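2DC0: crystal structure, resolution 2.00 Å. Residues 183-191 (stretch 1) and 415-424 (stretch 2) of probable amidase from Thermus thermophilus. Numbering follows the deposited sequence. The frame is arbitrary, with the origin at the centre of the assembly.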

# COMPACT_ATOMS: atom_id res chain seq x y z
N GLY A 183 16.44 16.30 -4.13
CA GLY A 183 15.87 15.73 -2.93
C GLY A 183 15.30 14.37 -3.26
O GLY A 183 14.51 14.25 -4.19
N PHE A 184 15.69 13.34 -2.53
CA PHE A 184 15.15 12.02 -2.82
C PHE A 184 14.38 11.39 -1.67
O PHE A 184 14.90 11.25 -0.56
CB PHE A 184 16.27 11.08 -3.28
CG PHE A 184 15.78 9.71 -3.69
CD1 PHE A 184 14.79 9.56 -4.66
CD2 PHE A 184 16.30 8.56 -3.09
CE1 PHE A 184 14.33 8.29 -5.03
CE2 PHE A 184 15.86 7.29 -3.46
CZ PHE A 184 14.87 7.15 -4.43
N LYS A 185 13.13 11.01 -1.94
CA LYS A 185 12.30 10.33 -0.95
C LYS A 185 12.24 8.88 -1.40
O LYS A 185 11.50 8.55 -2.33
CB LYS A 185 10.88 10.89 -0.89
CG LYS A 185 10.01 10.17 0.17
CD LYS A 185 8.51 10.34 -0.06
CE LYS A 185 8.03 9.48 -1.23
NZ LYS A 185 8.22 8.02 -0.94
N PRO A 186 13.01 8.00 -0.76
CA PRO A 186 13.03 6.58 -1.12
C PRO A 186 11.70 5.92 -0.79
O PRO A 186 10.81 6.54 -0.20
CB PRO A 186 14.15 6.00 -0.27
CG PRO A 186 15.03 7.18 0.03
CD PRO A 186 14.02 8.27 0.28
N SER A 187 11.58 4.65 -1.17
CA SER A 187 10.37 3.89 -0.86
C SER A 187 10.23 3.92 0.65
O SER A 187 11.23 3.95 1.38
CB SER A 187 10.52 2.44 -1.32
OG SER A 187 10.62 2.34 -2.73
N TYR A 188 9.00 3.92 1.13
CA TYR A 188 8.74 3.94 2.56
C TYR A 188 9.56 2.88 3.29
O TYR A 188 9.69 1.75 2.82
CB TYR A 188 7.25 3.69 2.83
CG TYR A 188 6.89 3.62 4.29
CD1 TYR A 188 6.69 4.78 5.04
CD2 TYR A 188 6.75 2.39 4.94
CE1 TYR A 188 6.35 4.72 6.39
CE2 TYR A 188 6.42 2.32 6.29
CZ TYR A 188 6.22 3.49 7.01
OH TYR A 188 5.89 3.41 8.35
N GLY A 189 10.14 3.26 4.43
CA GLY A 189 10.91 2.33 5.24
C GLY A 189 12.30 1.91 4.80
O GLY A 189 13.01 1.29 5.59
N ARG A 190 12.70 2.24 3.58
CA ARG A 190 14.03 1.84 3.13
C ARG A 190 15.11 2.42 4.04
O ARG A 190 16.09 1.74 4.37
CB ARG A 190 14.26 2.26 1.68
CG ARG A 190 15.54 1.70 1.09
CD ARG A 190 15.69 2.09 -0.36
NE ARG A 190 14.70 1.44 -1.23
CZ ARG A 190 14.73 0.15 -1.57
NH1 ARG A 190 15.70 -0.64 -1.12
NH2 ARG A 190 13.80 -0.34 -2.37
N VAL A 191 14.94 3.67 4.45
CA VAL A 191 15.90 4.32 5.35
C VAL A 191 15.22 4.36 6.72
O VAL A 191 14.11 4.88 6.86
CB VAL A 191 16.25 5.75 4.89
CG1 VAL A 191 17.19 6.41 5.90
CG2 VAL A 191 16.92 5.70 3.52
N ALA A 415 7.55 3.01 -9.22
CA ALA A 415 6.77 2.00 -8.52
C ALA A 415 7.43 1.71 -7.18
O ALA A 415 8.62 1.95 -7.00
CB ALA A 415 6.69 0.71 -9.36
N TYR A 416 6.64 1.17 -6.26
CA TYR A 416 7.11 0.83 -4.92
C TYR A 416 8.35 -0.06 -5.03
O TYR A 416 8.36 -1.03 -5.79
CB TYR A 416 5.99 0.11 -4.17
CG TYR A 416 6.01 0.30 -2.67
CD1 TYR A 416 5.06 1.10 -2.04
CD2 TYR A 416 6.96 -0.34 -1.89
CE1 TYR A 416 5.08 1.27 -0.64
CE2 TYR A 416 6.99 -0.17 -0.51
CZ TYR A 416 6.04 0.63 0.11
OH TYR A 416 6.08 0.77 1.47
N GLY A 417 9.40 0.30 -4.30
CA GLY A 417 10.63 -0.48 -4.32
C GLY A 417 11.55 -0.24 -5.51
O GLY A 417 12.65 -0.78 -5.55
N GLU A 418 11.13 0.58 -6.47
CA GLU A 418 11.99 0.83 -7.62
C GLU A 418 12.85 2.08 -7.52
O GLU A 418 12.96 2.86 -8.47
CB GLU A 418 11.14 0.85 -8.90
CG GLU A 418 10.47 -0.49 -9.18
CD GLU A 418 11.41 -1.69 -8.96
OE1 GLU A 418 12.49 -1.73 -9.58
OE2 GLU A 418 11.07 -2.58 -8.14
N ASP A 419 13.48 2.25 -6.36
CA ASP A 419 14.34 3.39 -6.09
C ASP A 419 15.48 3.51 -7.10
O ASP A 419 15.81 4.61 -7.53
CB ASP A 419 14.94 3.27 -4.69
CG ASP A 419 13.89 3.11 -3.61
OD1 ASP A 419 13.92 3.92 -2.66
OD2 ASP A 419 13.05 2.18 -3.72
N GLY A 420 16.07 2.37 -7.46
CA GLY A 420 17.16 2.37 -8.41
C GLY A 420 16.74 2.88 -9.77
O GLY A 420 17.47 3.63 -10.41
N LYS A 421 15.56 2.47 -10.21
CA LYS A 421 15.04 2.90 -11.50
C LYS A 421 14.76 4.40 -11.50
O LYS A 421 15.04 5.09 -12.48
CB LYS A 421 13.75 2.13 -11.83
CG LYS A 421 13.21 2.35 -13.24
CD LYS A 421 11.99 1.47 -13.49
CE LYS A 421 11.48 1.59 -14.92
NZ LYS A 421 12.51 1.14 -15.90
N VAL A 422 14.21 4.89 -10.40
CA VAL A 422 13.92 6.31 -10.28
C VAL A 422 15.21 7.12 -10.34
O VAL A 422 15.30 8.12 -11.07
CB VAL A 422 13.19 6.62 -8.96
CG1 VAL A 422 13.06 8.13 -8.76
CG2 VAL A 422 11.81 5.97 -8.99
N LEU A 423 16.21 6.69 -9.59
CA LEU A 423 17.49 7.38 -9.56
C LEU A 423 18.18 7.34 -10.92
O LEU A 423 18.81 8.31 -11.33
CB LEU A 423 18.38 6.76 -8.47
CG LEU A 423 17.87 7.10 -7.06
CD1 LEU A 423 18.53 6.21 -6.01
CD2 LEU A 423 18.14 8.57 -6.78
N ALA A 424 18.06 6.22 -11.62
CA ALA A 424 18.66 6.10 -12.95
C ALA A 424 17.98 7.07 -13.91
O ALA A 424 18.64 7.78 -14.67
CB ALA A 424 18.54 4.66 -13.46

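Two segments more than 220 residues apart in sequence meet here through the end of a strand that runs into a turn and a turn that runs into a helix. Strand 183-185 and helix 419-424 run nearly antiparallel, at 160°, with their axes 10.6 Å apart at closest approach. That spacing leaves room for side chains between them, and the backbones draw closer toward the loops: the CA atoms of Phe184 and Leu423 lie 8.5 Å apart, those of Ser187 and Gly417 only 5.6 Å. The backbones are farther apart at the Phe184 end, where apolar side chains meet, and closer where Asp419, Ser187 and Arg190 form a polar network.

Phe184 and Asp419 have the most surface covered, and they touch: Phe184 CZ lies 3.8 Å from Asp419 OD1. Phe184, with chi1 in t, points its CA-to-CB bond toward the helix and lays its ring against Val422 and Leu423. Leu423 sits over one face, its CD2 3.9 Å from the centroid of the Phe184 ring and almost on the ring normal, a CH-pi contact. Val422 adds a second apolar surface, with its CG1 3.9 Å from Phe184 CE1.

Asp419 lies in the first turn of the helix, just after the N-cap residue Glu418, and its carboxylate serves three donors. Asp419 OD1 accepts the backbone N of Ser187 at 2.9 Å with a nearly straight geometry, so the side chain holds the loop by its main chain. Asp419 OD2 takes two more: the hydroxyl OG of Ser187 at 2.6 Å, and Arg190 NH2 at 3.0 Å, the latter a salt bridge in which the acceptor lies at the edge of the guanidinium, near its plane. The carboxylate is buried, and these bonds, together with the arginine's positive charge, compensate its charge there.

Ser187 makes the network continuous. While its OG donates to Asp419, the same oxygen accepts the backbone N of Gly417 at 2.8 Å, so one small side chain links the helix start to the turn before it. Each loop contains a type II turn, Ser187 to Arg190 and Ala415 to Glu418, closed by Arg190 N to Ser187 O at 3.2 Å and Glu418 N to Ala415 O at 2.9 Å. Each has glycine at its third position, Gly189 and Gly417, with the positive phi that glycine favours. The first turn places Ser187 and Arg190 at its two ends, from which both reach the same carboxylate oxygen.

Tyr416 extends the contact beyond this network: its OH comes within 3.4 Å of Tyr188 CB.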